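Local atomic coordinates of outer surface protein (Bacillus cereus ATCC 14579, PDB entry 1X7F), a protein that is of unknown function but probably acts as a 6-phospho-N-acetylmuramidase, hydrolysing glycosides of 6-phosphorylated N-acetylmuramic acid. Residues 239-242 / 243-246; 227-230 / 231-235; 275-278 / 279-282; 252-255 / 256-260; 156-159 / 160-164. All blocks are in the same frame, centred on the assembly; numbering follows the deposited sequence.

Contact 1 (239-242 / 243-246); sequences WATG and LIDD
Trp239 reaches forward round the turn to Asp245 with a side-chain-to-backbone hydrogen bond, NE1 to O at 3.0 Å with an N-H...O angle of 153°. The carbonyl oxygen lies in the plane of the indole, at its edge, but seen from the acceptor the donor stands 53° out of the Asp245 carbonyl plane. The same edge also meets the preceding peptide, where Trp239 CD1 is 3.5 Å from Ile244 O. Two successive carbonyls thus line the pyrrole edge.

A second polar link is tighter in sequence: Leu243 N donates to Thr241 OG1 at 3.2 Å. A chi1 of 61° puts the hydroxyl between the backbone N and carbonyl carbon of Thr241, and it also bonds to Leu238 O, one turn back. Gly242, with positive phi, leaves the helical conformation, while its N still bonds to Trp239 O at 3.2 Å. Water 1 donates to Trp239 O at 2.9 Å and also to Ile244 O, spanning the turn.

Van der Waals contact is modest. Leu243 crosses Thr241 at about a right angle, with Leu243 CB 3.8 Å from the hydroxyl oxygen Thr241 OG1.

The turn carries helix 231-240 into strand 246-249 of the parallel sheet. Leu243 and Ile244 pack on helix 183-195, Asp245 OD2 bonds to Ser200 N, and Asp246 enters the sheet beside strand 201-204.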
loop_
_atom_site.group_PDB
_atom_site.type_symbol
_atom_site.label_atom_id
_atom_site.label_comp_id
_atom_site.label_asym_id
_atom_site.label_seq_id
_atom_site.Cartn_x
_atom_site.Cartn_y
_atom_site.Cartn_z
ATOM N N TRP A 239 -2.830 -1.495 0.324
ATOM C CA TRP A 239 -4.000 -0.994 1.029
ATOM C C TRP A 239 -5.289 -1.653 0.564
ATOM O O TRP A 239 -6.188 -1.866 1.376
ATOM C CB TRP A 239 -4.121 0.538 0.931
ATOM C CG TRP A 239 -3.138 1.306 1.793
ATOM C CD1 TRP A 239 -2.748 1.005 3.074
ATOM C CD2 TRP A 239 -2.477 2.538 1.457
ATOM N NE1 TRP A 239 -1.861 1.950 3.534
ATOM C CE2 TRP A 239 -1.680 2.905 2.567
ATOM C CE3 TRP A 239 -2.472 3.370 0.322
ATOM C CZ2 TRP A 239 -0.876 4.053 2.571
ATOM C CZ3 TRP A 239 -1.675 4.514 0.332
ATOM C CH2 TRP A 239 -0.873 4.828 1.443
ATOM N N ALA A 240 -5.386 -1.981 -0.726
ATOM C CA ALA A 240 -6.593 -2.653 -1.254
ATOM C C ALA A 240 -6.800 -4.083 -0.736
ATOM O O ALA A 240 -7.912 -4.585 -0.776
ATOM C CB ALA A 240 -6.626 -2.627 -2.806
ATOM N N THR A 241 -5.738 -4.747 -0.274
ATOM C CA THR A 241 -5.885 -6.097 0.308
ATOM C C THR A 241 -6.751 -6.050 1.578
ATOM O O THR A 241 -7.373 -7.039 1.952
ATOM C CB THR A 241 -4.511 -6.760 0.629
ATOM O OG1 THR A 241 -3.802 -5.965 1.585
ATOM C CG2 THR A 241 -3.573 -6.819 -0.608
ATOM N N GLY A 242 -6.815 -4.880 2.211
ATOM C CA GLY A 242 -7.417 -4.741 3.539
ATOM C C GLY A 242 -6.578 -5.318 4.677
ATOM O O GLY A 242 -7.033 -5.365 5.817
ATOM N N LEU A 243 -5.354 -5.759 4.382
ATOM C CA LEU A 243 -4.556 -6.478 5.380
ATOM C C LEU A 243 -3.293 -5.733 5.813
ATOM O O LEU A 243 -2.546 -6.217 6.665
ATOM C CB LEU A 243 -4.195 -7.889 4.873
ATOM C CG LEU A 243 -5.338 -8.874 4.561
ATOM C CD1 LEU A 243 -4.769 -10.200 4.068
ATOM C CD2 LEU A 243 -6.301 -9.101 5.748
ATOM N N ILE A 244 -3.056 -4.569 5.217
ATOM C CA ILE A 244 -1.845 -3.798 5.462
ATOM C C ILE A 244 -2.266 -2.407 5.865
ATOM O O ILE A 244 -3.079 -1.784 5.184
ATOM C CB ILE A 244 -0.902 -3.781 4.200
ATOM C CG1 ILE A 244 -0.422 -5.199 3.827
ATOM C CG2 ILE A 244 0.314 -2.849 4.405
ATOM C CD1 ILE A 244 0.499 -5.897 4.906
ATOM N N ASP A 245 -1.735 -1.940 6.991
ATOM C CA ASP A 245 -2.000 -0.593 7.480
ATOM C C ASP A 245 -0.978 0.416 6.973
ATOM O O ASP A 245 -1.350 1.461 6.449
ATOM C CB ASP A 245 -2.039 -0.579 9.014
ATOM C CG ASP A 245 -2.953 -1.644 9.570
ATOM O OD1 ASP A 245 -4.115 -1.737 9.114
ATOM O OD2 ASP A 245 -2.602 -2.448 10.451
ATOM N N ASP A 246 0.307 0.100 7.130
ATOM C CA ASP A 246 1.376 1.049 6.816
ATOM C C ASP A 246 2.167 0.647 5.573
ATOM O O ASP A 246 2.527 -0.519 5.400
ATOM C CB ASP A 246 2.309 1.232 8.034
ATOM C CG ASP A 246 1.589 1.818 9.245
ATOM O OD1 ASP A 246 0.389 2.168 9.125
ATOM O OD2 ASP A 246 2.130 1.987 10.359
HETATM O O HOH W 1 -5.070 -2.629 3.956
#

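Contact 2 (227-230 / 231-235); sequences RNLP and IEVQA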
loop_
_atom_site.group_PDB
_atom_site.type_symbol
_atom_site.label_atom_id
_atom_site.label_comp_id
_atom_site.label_asym_id
_atom_site.label_seq_id
_atom_site.Cartn_x
_atom_site.Cartn_y
_atom_site.Cartn_z
ATOM N N ARG A 227 7.973 -5.543 -7.732
ATOM C CA ARG A 227 9.354 -5.122 -8.036
ATOM C C ARG A 227 9.477 -4.129 -9.204
ATOM O O ARG A 227 10.331 -3.220 -9.190
ATOM C CB ARG A 227 10.234 -6.344 -8.301
ATOM C CG ARG A 227 11.739 -6.052 -8.305
ATOM C CD ARG A 227 12.615 -7.315 -8.280
ATOM N NE ARG A 227 12.310 -8.146 -7.112
ATOM C CZ ARG A 227 12.767 -7.921 -5.879
ATOM N NH1 ARG A 227 13.580 -6.892 -5.615
ATOM N NH2 ARG A 227 12.410 -8.732 -4.901
ATOM N N ASN A 228 8.628 -4.315 -10.215
ATOM C CA ASN A 228 8.672 -3.464 -11.407
ATOM C C ASN A 228 7.349 -2.749 -11.695
ATOM O O ASN A 228 7.034 -2.480 -12.855
ATOM C CB ASN A 228 9.134 -4.281 -12.622
ATOM C CG ASN A 228 10.494 -4.955 -12.396
ATOM O OD1 ASN A 228 11.518 -4.283 -12.217
ATOM N ND2 ASN A 228 10.504 -6.283 -12.404
ATOM N N LEU A 229 6.580 -2.458 -10.641
ATOM C CA LEU A 229 5.313 -1.726 -10.757
ATOM C C LEU A 229 5.543 -0.288 -10.314
ATOM O O LEU A 229 6.440 -0.071 -9.477
ATOM C CB LEU A 229 4.245 -2.335 -9.847
ATOM C CG LEU A 229 3.398 -3.540 -10.241
ATOM C CD1 LEU A 229 2.352 -3.741 -9.150
ATOM C CD2 LEU A 229 2.722 -3.310 -11.580
ATOM N N PRO A 230 4.769 0.683 -10.853
ATOM C CA PRO A 230 4.838 2.059 -10.376
ATOM C C PRO A 230 4.624 2.136 -8.873
ATOM O O PRO A 230 3.824 1.375 -8.318
ATOM C CB PRO A 230 3.703 2.760 -11.138
ATOM C CG PRO A 230 3.606 2.005 -12.424
ATOM C CD PRO A 230 3.834 0.567 -11.992
ATOM N N ILE A 231 5.349 3.053 -8.234
ATOM C CA ILE A 231 5.453 3.083 -6.781
ATOM C C ILE A 231 4.061 3.260 -6.153
ATOM O O ILE A 231 3.731 2.582 -5.186
ATOM C CB ILE A 231 6.502 4.156 -6.315
ATOM C CG1 ILE A 231 6.975 3.868 -4.878
ATOM C CG2 ILE A 231 5.977 5.629 -6.489
ATOM C CD1 ILE A 231 7.947 4.910 -4.329
ATOM N N GLU A 232 3.232 4.104 -6.765
ATOM C CA GLU A 232 1.902 4.402 -6.243
ATOM C C GLU A 232 0.935 3.236 -6.445
ATOM O O GLU A 232 -0.020 3.080 -5.680
ATOM C CB GLU A 232 1.344 5.720 -6.838
ATOM C CG GLU A 232 0.816 5.623 -8.267
ATOM C CD GLU A 232 1.888 5.749 -9.340
ATOM O OE1 GLU A 232 1.500 5.845 -10.519
ATOM O OE2 GLU A 232 3.110 5.760 -9.040
ATOM N N VAL A 233 1.197 2.415 -7.459
ATOM C CA VAL A 233 0.399 1.208 -7.722
ATOM C C VAL A 233 0.668 0.128 -6.659
ATOM O O VAL A 233 -0.259 -0.477 -6.132
ATOM C CB VAL A 233 0.616 0.695 -9.178
ATOM C CG1 VAL A 233 -0.158 -0.587 -9.441
ATOM C CG2 VAL A 233 0.181 1.800 -10.171
ATOM N N GLN A 234 1.935 -0.077 -6.328
ATOM C CA GLN A 234 2.315 -0.896 -5.182
ATOM C C GLN A 234 1.580 -0.530 -3.885
ATOM O O GLN A 234 1.071 -1.408 -3.204
ATOM C CB GLN A 234 3.826 -0.797 -4.945
ATOM C CG GLN A 234 4.703 -1.162 -6.123
ATOM C CD GLN A 234 6.177 -0.910 -5.817
ATOM O OE1 GLN A 234 6.867 -0.183 -6.541
ATOM N NE2 GLN A 234 6.655 -1.508 -4.752
ATOM N N ALA A 235 1.521 0.765 -3.559
ATOM C CA ALA A 235 0.835 1.245 -2.356
ATOM C C ALA A 235 -0.671 1.016 -2.420
ATOM O O ALA A 235 -1.279 0.552 -1.450
ATOM C CB ALA A 235 1.140 2.714 -2.112
#
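This is a local contact at the N terminus of helix 231-240, where the loop that follows strand 201-204 runs into the first helical turn, with Pro230 in the N-cap position. The backbone evidence centres on Pro230 O. Gln234 N donates to it at 3.1 Å with an N-H...O angle of 167°, and the donor also comes in nearly in line with the Pro230 C=O, as expected of an opening helical bond; Val233 N gives a weak second bond to Pro230 O at 3.0 Å, bent to 125°.

Val233 carries most of the apolar part. Its two methyls divide the loop between them: CG2 lies 3.8 Å from Pro230 CB, the two side chains running side by side in the same direction, while CG1 meets Leu229 CD1 at 4.0 Å, the leucine crossing it at about a right angle. Leu229 CB also rests 3.9 Å from Gln234 CG. On another flank Glu232 folds back over the proline: chi1 of 77° places CG between its own backbone N and carbonyl carbon and the chain bends again at chi2, bringing OE2 to 3.7 Å from Pro230 CB.

Around this helix start, Ile231 packs on Ile204 of strand 201-204, Ile249 of strand 246-249 and Leu262 of helix 256-264. Val233 touches Phe370 in a loop, and Leu229 O is bonded by His207 NE2 from the segment beyond strand 201-204.

Contact 3 (275-278 / 279-282); sequences HFVD and EATE
Val277 and Glu279 cross at about a right angle on the outside of a type I beta turn that runs from Val277 to Ala280. The glutamate bends at chi2 (71°), which curls its carboxylate back along the turn instead of letting it extend. As a result OE1 lies 3.6 Å from Val277 CG2, and OE2 lies 3.4 Å from Asp278 CB, so the acid end rests against aliphatic carbon of the two preceding residues. Its neighbour Asp278 points its own acid elsewhere, yet Asp278 OD2 and Glu279 OE2 are still 4.6 Å apart; the like charges probably disfavour each other somewhat at this exposed corner.

Val277 sets CG2 between its backbone N and carbonyl carbon (chi1 -56° for CG1). Besides meeting Glu279, Val277 CG2 lies 4.3 Å from Ala280 CB. The Phe276 ring comes obliquely to the same methyl, its CD2 4.2 Å from Ala280 CB. The methyl of Ala280 is therefore shared by Phe276 at the strand end and Val277, the first residue of the turn. The turn itself is closed by Ala280 N bonding to Val277 O at 3.1 Å, with an N-H...O angle of 165°.

Beyond it Thr281 caps helix 282-289, on which the Phe276 ring also packs: a beta turn leading into a helix N-cap, joining strand 270-276 to that helix in the C-terminal domain.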
loop_
_atom_site.group_PDB
_atom_site.type_symbol
_atom_site.label_atom_id
_atom_site.label_comp_id
_atom_site.label_asym_id
_atom_site.label_seq_id
_atom_site.Cartn_x
_atom_site.Cartn_y
_atom_site.Cartn_z
ATOM N N HIS A 275 -8.003 6.495 -18.480
ATOM C CA HIS A 275 -7.669 7.294 -19.645
ATOM C C HIS A 275 -8.887 7.308 -20.566
ATOM O O HIS A 275 -9.363 6.258 -20.989
ATOM C CB HIS A 275 -6.468 6.705 -20.396
ATOM C CG HIS A 275 -5.223 6.591 -19.570
ATOM N ND1 HIS A 275 -4.305 7.614 -19.456
ATOM C CD2 HIS A 275 -4.737 5.568 -18.824
ATOM C CE1 HIS A 275 -3.313 7.232 -18.668
ATOM N NE2 HIS A 275 -3.548 5.991 -18.277
ATOM N N PHE A 276 -9.381 8.497 -20.875
ATOM C CA PHE A 276 -10.517 8.646 -21.767
ATOM C C PHE A 276 -10.188 8.493 -23.244
ATOM O O PHE A 276 -9.108 8.875 -23.683
ATOM C CB PHE A 276 -11.203 9.991 -21.511
ATOM C CG PHE A 276 -11.862 10.065 -20.182
ATOM C CD1 PHE A 276 -11.339 10.885 -19.173
ATOM C CD2 PHE A 276 -12.983 9.280 -19.910
ATOM C CE1 PHE A 276 -11.946 10.935 -17.917
ATOM C CE2 PHE A 276 -13.588 9.321 -18.667
ATOM C CZ PHE A 276 -13.073 10.149 -17.666
ATOM N N VAL A 277 -11.132 7.936 -24.010
ATOM C CA VAL A 277 -11.034 7.982 -25.475
ATOM C C VAL A 277 -11.362 9.395 -25.962
ATOM O O VAL A 277 -12.068 10.140 -25.269
ATOM C CB VAL A 277 -11.955 6.937 -26.185
ATOM C CG1 VAL A 277 -11.659 5.530 -25.690
ATOM C CG2 VAL A 277 -13.460 7.290 -26.033
ATOM N N ASP A 278 -10.856 9.759 -27.139
ATOM C CA ASP A 278 -11.113 11.076 -27.742
ATOM C C ASP A 278 -12.602 11.426 -27.860
ATOM O O ASP A 278 -12.993 12.592 -27.749
ATOM C CB ASP A 278 -10.470 11.163 -29.133
ATOM C CG ASP A 278 -8.943 11.179 -29.082
ATOM O OD1 ASP A 278 -8.360 11.450 -28.003
ATOM O OD2 ASP A 278 -8.238 10.934 -30.092
ATOM N N GLU A 279 -13.421 10.406 -28.072
ATOM C CA GLU A 279 -14.843 10.575 -28.330
ATOM C C GLU A 279 -15.703 10.761 -27.068
ATOM O O GLU A 279 -16.898 11.058 -27.185
ATOM C CB GLU A 279 -15.363 9.388 -29.155
ATOM C CG GLU A 279 -14.675 9.213 -30.519
ATOM C CD GLU A 279 -13.229 8.706 -30.418
ATOM O OE1 GLU A 279 -12.935 7.841 -29.555
ATOM O OE2 GLU A 279 -12.382 9.183 -31.210
ATOM N N ALA A 280 -15.101 10.617 -25.882
ATOM C CA ALA A 280 -15.836 10.699 -24.611
ATOM C C ALA A 280 -16.490 12.067 -24.430
ATOM O O ALA A 280 -15.822 13.103 -24.551
ATOM C CB ALA A 280 -14.921 10.363 -23.421
ATOM N N THR A 281 -17.796 12.080 -24.158
ATOM C CA THR A 281 -18.509 13.359 -23.987
ATOM C C THR A 281 -18.327 13.858 -22.554
ATOM O O THR A 281 -17.935 13.086 -21.676
ATOM C CB THR A 281 -20.022 13.240 -24.312
ATOM O OG1 THR A 281 -20.644 12.340 -23.380
ATOM C CG2 THR A 281 -20.267 12.611 -25.708
ATOM N N GLU A 282 -18.632 15.134 -22.333
ATOM C CA GLU A 282 -18.577 15.744 -21.016
ATOM C C GLU A 282 -19.424 15.020 -19.978
ATOM O O GLU A 282 -19.013 14.883 -18.829
ATOM C CB GLU A 282 -18.977 17.229 -21.086
ATOM C CG GLU A 282 -17.918 18.130 -21.712
ATOM C CD GLU A 282 -16.518 17.858 -21.181
ATOM O OE1 GLU A 282 -15.637 17.484 -21.988
ATOM O OE2 GLU A 282 -16.289 17.990 -19.956
HETATM O O HOH W 2 -13.458 14.101 -24.954
#

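Contact 4 (252-255 / 256-260); sequences AYAS and EEELE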
loop_
_atom_site.group_PDB
_atom_site.type_symbol
_atom_site.label_atom_id
_atom_site.label_comp_id
_atom_site.label_asym_id
_atom_site.label_seq_id
_atom_site.Cartn_x
_atom_site.Cartn_y
_atom_site.Cartn_z
ATOM N N ALA A 252 16.171 4.080 -0.347
ATOM C CA ALA A 252 16.300 5.553 -0.218
ATOM C C ALA A 252 17.198 6.087 -1.332
ATOM O O ALA A 252 18.105 5.384 -1.754
ATOM C CB ALA A 252 16.890 5.922 1.156
ATOM N N TYR A 253 16.985 7.307 -1.831
ATOM C CA TYR A 253 15.903 8.216 -1.452
ATOM C C TYR A 253 14.890 8.183 -2.569
ATOM O O TYR A 253 15.266 8.285 -3.749
ATOM C CB TYR A 253 16.439 9.651 -1.355
ATOM C CG TYR A 253 17.523 9.831 -0.328
ATOM C CD1 TYR A 253 18.848 10.101 -0.703
ATOM C CD2 TYR A 253 17.233 9.705 1.027
ATOM C CE1 TYR A 253 19.844 10.252 0.264
ATOM C CE2 TYR A 253 18.210 9.852 1.988
ATOM C CZ TYR A 253 19.503 10.126 1.610
ATOM O OH TYR A 253 20.437 10.266 2.603
ATOM N N ALA A 254 13.610 8.062 -2.219
ATOM C CA ALA A 254 12.554 8.225 -3.209
ATOM C C ALA A 254 12.616 9.669 -3.692
ATOM O O ALA A 254 12.993 10.566 -2.929
ATOM C CB ALA A 254 11.173 7.895 -2.607
ATOM N N SER A 255 12.280 9.892 -4.961
ATOM C CA SER A 255 12.239 11.244 -5.508
ATOM C C SER A 255 11.097 12.077 -4.919
ATOM O O SER A 255 10.109 11.539 -4.391
ATOM C CB SER A 255 12.116 11.214 -7.030
ATOM O OG SER A 255 10.839 10.727 -7.429
ATOM N N GLU A 256 11.241 13.397 -5.019
ATOM C CA GLU A 256 10.168 14.317 -4.677
ATOM C C GLU A 256 8.843 13.903 -5.354
ATOM O O GLU A 256 7.792 13.860 -4.699
ATOM C CB GLU A 256 10.570 15.752 -5.035
ATOM C CG GLU A 256 9.490 16.806 -4.808
ATOM C CD GLU A 256 9.165 17.081 -3.341
ATOM O OE1 GLU A 256 8.069 17.622 -3.081
ATOM O OE2 GLU A 256 9.992 16.785 -2.450
ATOM N N GLU A 257 8.908 13.605 -6.654
ATOM C CA GLU A 257 7.745 13.179 -7.437
ATOM C C GLU A 257 7.100 11.903 -6.867
ATOM O O GLU A 257 5.874 11.822 -6.763
ATOM C CB GLU A 257 8.135 12.994 -8.914
ATOM C CG GLU A 257 7.000 12.553 -9.838
ATOM C CD GLU A 257 7.465 12.180 -11.243
ATOM O OE1 GLU A 257 8.229 12.947 -11.864
ATOM O OE2 GLU A 257 7.050 11.118 -11.742
ATOM N N GLU A 258 7.926 10.920 -6.498
ATOM C CA GLU A 258 7.427 9.663 -5.903
ATOM C C GLU A 258 6.762 9.874 -4.542
ATOM O O GLU A 258 5.693 9.323 -4.283
ATOM C CB GLU A 258 8.535 8.614 -5.785
ATOM C CG GLU A 258 8.958 7.994 -7.110
ATOM C CD GLU A 258 10.097 7.007 -6.938
ATOM O OE1 GLU A 258 11.003 7.275 -6.110
ATOM O OE2 GLU A 258 10.089 5.954 -7.625
ATOM N N LEU A 259 7.394 10.679 -3.684
ATOM C CA LEU A 259 6.799 11.057 -2.396
ATOM C C LEU A 259 5.454 11.753 -2.596
ATOM O O LEU A 259 4.506 11.485 -1.867
ATOM C CB LEU A 259 7.751 11.942 -1.553
ATOM C CG LEU A 259 9.107 11.338 -1.110
ATOM C CD1 LEU A 259 10.052 12.433 -0.576
ATOM C CD2 LEU A 259 8.993 10.160 -0.102
ATOM N N GLU A 260 5.373 12.625 -3.597
ATOM C CA GLU A 260 4.164 13.390 -3.865
ATOM C C GLU A 260 3.028 12.489 -4.340
ATOM O O GLU A 260 1.917 12.580 -3.837
ATOM C CB GLU A 260 4.434 14.507 -4.874
ATOM C CG GLU A 260 3.244 15.442 -5.088
ATOM C CD GLU A 260 3.420 16.359 -6.286
ATOM O OE1 GLU A 260 2.870 17.485 -6.276
ATOM O OE2 GLU A 260 4.114 15.953 -7.248
#
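Glu258 turns back on the residue that caps its own helix, and from CB to OE1 the side chain runs along the preceding loop. CB lies 3.5 Å from Ser255 OG. CG, anti to the carbonyl carbon of Glu258 (chi1 -73°), comes closer to that hydroxyl oxygen, CG to Ser255 OG being 3.3 Å. From there the chain runs extended, carrying CD past Ser255 toward its peptide nitrogen. At the tip OE1 accepts from Ser255 N at 3.1 Å with an N-H...O angle of 155°, approached on its anti side and slightly out of the carboxylate plane; OE1 also lies 3.4 Å from Ala254 CA. The same oxygen bonds to Ser206 OG, while OE2 is turned to His207 N and bonds to it, so neighbouring groups hold both carboxylate oxygens.

The return bond completes the pair: Glu258 N donates to Ser255 OG at 3.1 Å, an angle of 158°. N3 amide to serine oxygen, and N-cap amide to N3 carboxylate, together make a capping box. One residue on, Leu259 N bonds to Ser255 O at 2.9 Å, opening the regular helical pattern, and Leu259 CD2 packs 4.0 Å from Ala254 CB.

The capped end is where the loop after strand 246-249 enters helix 256-264. Ala254 and Leu259 both rest on Ile249 of that strand, Leu259 and Glu256 pack on helix 40-51, and Glu258 faces the loop beyond strand 201-204.

Contact 5 (156-159 / 160-164); sequences NILS and HQANK
His160 folds its ring back against the preceding turn, so that Ser159 OG sits over the centre of one ring face, 3.9 Å above its plane. That hydroxyl is fixed by donating to Asn156 O at 2.7 Å, an oxygen that also accepts from Ser159 N. The imidazole approaches the same carbonyl with a carbon, His160 CD2 to Asn156 O being 3.1 Å, and its NE2 stands 4.0 Å from Asn156 OD1, the amide and ring planes inclined by 68°; Asn156 ND2 bonds to Asp127 O. Ser159 holds OG between its backbone N and carbonyl carbon (chi1 79°), which points it to Asn156 O while keeping it over the imidazole face.

The residues from Ile157 to His160 form a type I beta turn between helix 153-157 and strand 167-170, in an alpha-to-beta connection of the parallel-sheet domain; its closing bond, His160 N to Ile157 O at 3.3 Å, is weak.

Leu158 works on another side of the loop. Its CD2 lies 3.6 Å from Lys164 CG, the aliphatic part of a lysine whose NZ bonds to His196 O. Ala162 CB approaches Ile157 O at 3.6 Å, and both His160 and Ala162 touch Ala132 of helix 129-134.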
loop_
_atom_site.group_PDB
_atom_site.type_symbol
_atom_site.label_atom_id
_atom_site.label_comp_id
_atom_site.label_asym_id
_atom_site.label_seq_id
_atom_site.Cartn_x
_atom_site.Cartn_y
_atom_site.Cartn_z
ATOM N N ASN A 156 1.986 -18.265 20.036
ATOM C CA ASN A 156 3.047 -18.646 20.960
ATOM C C ASN A 156 3.366 -17.498 21.928
ATOM O O ASN A 156 3.307 -17.677 23.149
ATOM C CB ASN A 156 4.284 -19.065 20.150
ATOM C CG ASN A 156 5.367 -19.697 21.000
ATOM O OD1 ASN A 156 5.096 -20.482 21.917
ATOM N ND2 ASN A 156 6.615 -19.372 20.682
ATOM N N ILE A 157 3.671 -16.324 21.368
ATOM C CA ILE A 157 3.990 -15.110 22.134
ATOM C C ILE A 157 2.882 -14.726 23.118
ATOM O O ILE A 157 3.160 -14.432 24.281
ATOM C CB ILE A 157 4.316 -13.920 21.178
ATOM C CG1 ILE A 157 5.576 -14.212 20.358
ATOM C CG2 ILE A 157 4.480 -12.609 21.956
ATOM C CD1 ILE A 157 5.765 -13.286 19.171
ATOM N N LEU A 158 1.635 -14.747 22.649
ATOM C CA LEU A 158 0.488 -14.350 23.471
ATOM C C LEU A 158 0.055 -15.402 24.504
ATOM O O LEU A 158 -0.716 -15.089 25.419
ATOM C CB LEU A 158 -0.696 -13.938 22.591
ATOM C CG LEU A 158 -0.443 -12.796 21.592
ATOM C CD1 LEU A 158 -1.578 -12.698 20.600
ATOM C CD2 LEU A 158 -0.226 -11.464 22.293
ATOM N N SER A 159 0.542 -16.636 24.359
ATOM C CA SER A 159 0.275 -17.694 25.344
ATOM C C SER A 159 1.073 -17.459 26.625
ATOM O O SER A 159 0.752 -18.019 27.685
ATOM C CB SER A 159 0.568 -19.087 24.775
ATOM O OG SER A 159 1.954 -19.377 24.790
ATOM N N HIS A 160 2.117 -16.638 26.517
ATOM C CA HIS A 160 2.837 -16.132 27.684
ATOM C C HIS A 160 2.194 -14.806 28.114
ATOM O O HIS A 160 1.402 -14.234 27.366
ATOM C CB HIS A 160 4.332 -15.960 27.371
ATOM C CG HIS A 160 4.954 -17.155 26.713
ATOM N ND1 HIS A 160 5.227 -18.325 27.392
ATOM C CD2 HIS A 160 5.356 -17.361 25.435
ATOM C CE1 HIS A 160 5.768 -19.198 26.561
ATOM N NE2 HIS A 160 5.857 -18.638 25.367
ATOM N N GLN A 161 2.504 -14.333 29.320
ATOM C CA GLN A 161 1.990 -13.038 29.770
ATOM C C GLN A 161 2.622 -11.893 28.977
ATOM O O GLN A 161 3.719 -11.417 29.292
ATOM C CB GLN A 161 2.173 -12.859 31.279
ATOM C CG GLN A 161 0.932 -13.215 32.112
ATOM C CD GLN A 161 0.616 -14.711 32.145
ATOM O OE1 GLN A 161 0.439 -15.347 31.099
ATOM N NE2 GLN A 161 0.524 -15.266 33.350
ATOM N N ALA A 162 1.909 -11.471 27.934
ATOM C CA ALA A 162 2.426 -10.495 26.980
ATOM C C ALA A 162 1.473 -9.320 26.791
ATOM O O ALA A 162 0.256 -9.506 26.709
ATOM C CB ALA A 162 2.698 -11.164 25.642
ATOM N N ASN A 163 2.038 -8.116 26.722
ATOM C CA ASN A 163 1.274 -6.926 26.366
ATOM C C ASN A 163 1.113 -6.843 24.851
ATOM O O ASN A 163 1.995 -6.315 24.151
ATOM C CB ASN A 163 1.951 -5.653 26.909
ATOM C CG ASN A 163 1.215 -4.358 26.514
ATOM O OD1 ASN A 163 0.095 -4.420 25.982
ATOM N ND2 ASN A 163 1.856 -3.195 26.762
ATOM N N LYS A 164 -0.020 -7.364 24.360
ATOM C CA LYS A 164 -0.368 -7.350 22.931
ATOM C C LYS A 164 -0.300 -5.938 22.332
ATOM O O LYS A 164 0.033 -5.763 21.154
ATOM C CB LYS A 164 -1.775 -7.930 22.717
ATOM C CG LYS A 164 -2.018 -8.480 21.312
ATOM C CD LYS A 164 -3.332 -7.984 20.706
ATOM C CE LYS A 164 -4.534 -8.828 21.126
ATOM N NZ LYS A 164 -5.681 -8.590 20.199
#

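Along the chain the contacts come in the order 5, 2, 1, 4, 3, each closing before the next opens, so none nest or cross. Contact 5 turns helix 153-157 toward strand 167-170. Contacts 2 and 1 lie at opposite ends of helix 231-240, their centres about 14 Å apart, and contact 1 delivers the chain to strand 246-249. Contact 4 follows that strand and starts helix 256-264; it meets contact 2 through Ile231 CG2 and Glu258 CG, 3.9 Å apart, so two helix starts pack together. Contact 3 alone lies in the C-terminal part of the protein, with its mixed sheet, joining strand 270-276 to helix 282-289, its centre about 57 Å from that of contact 5.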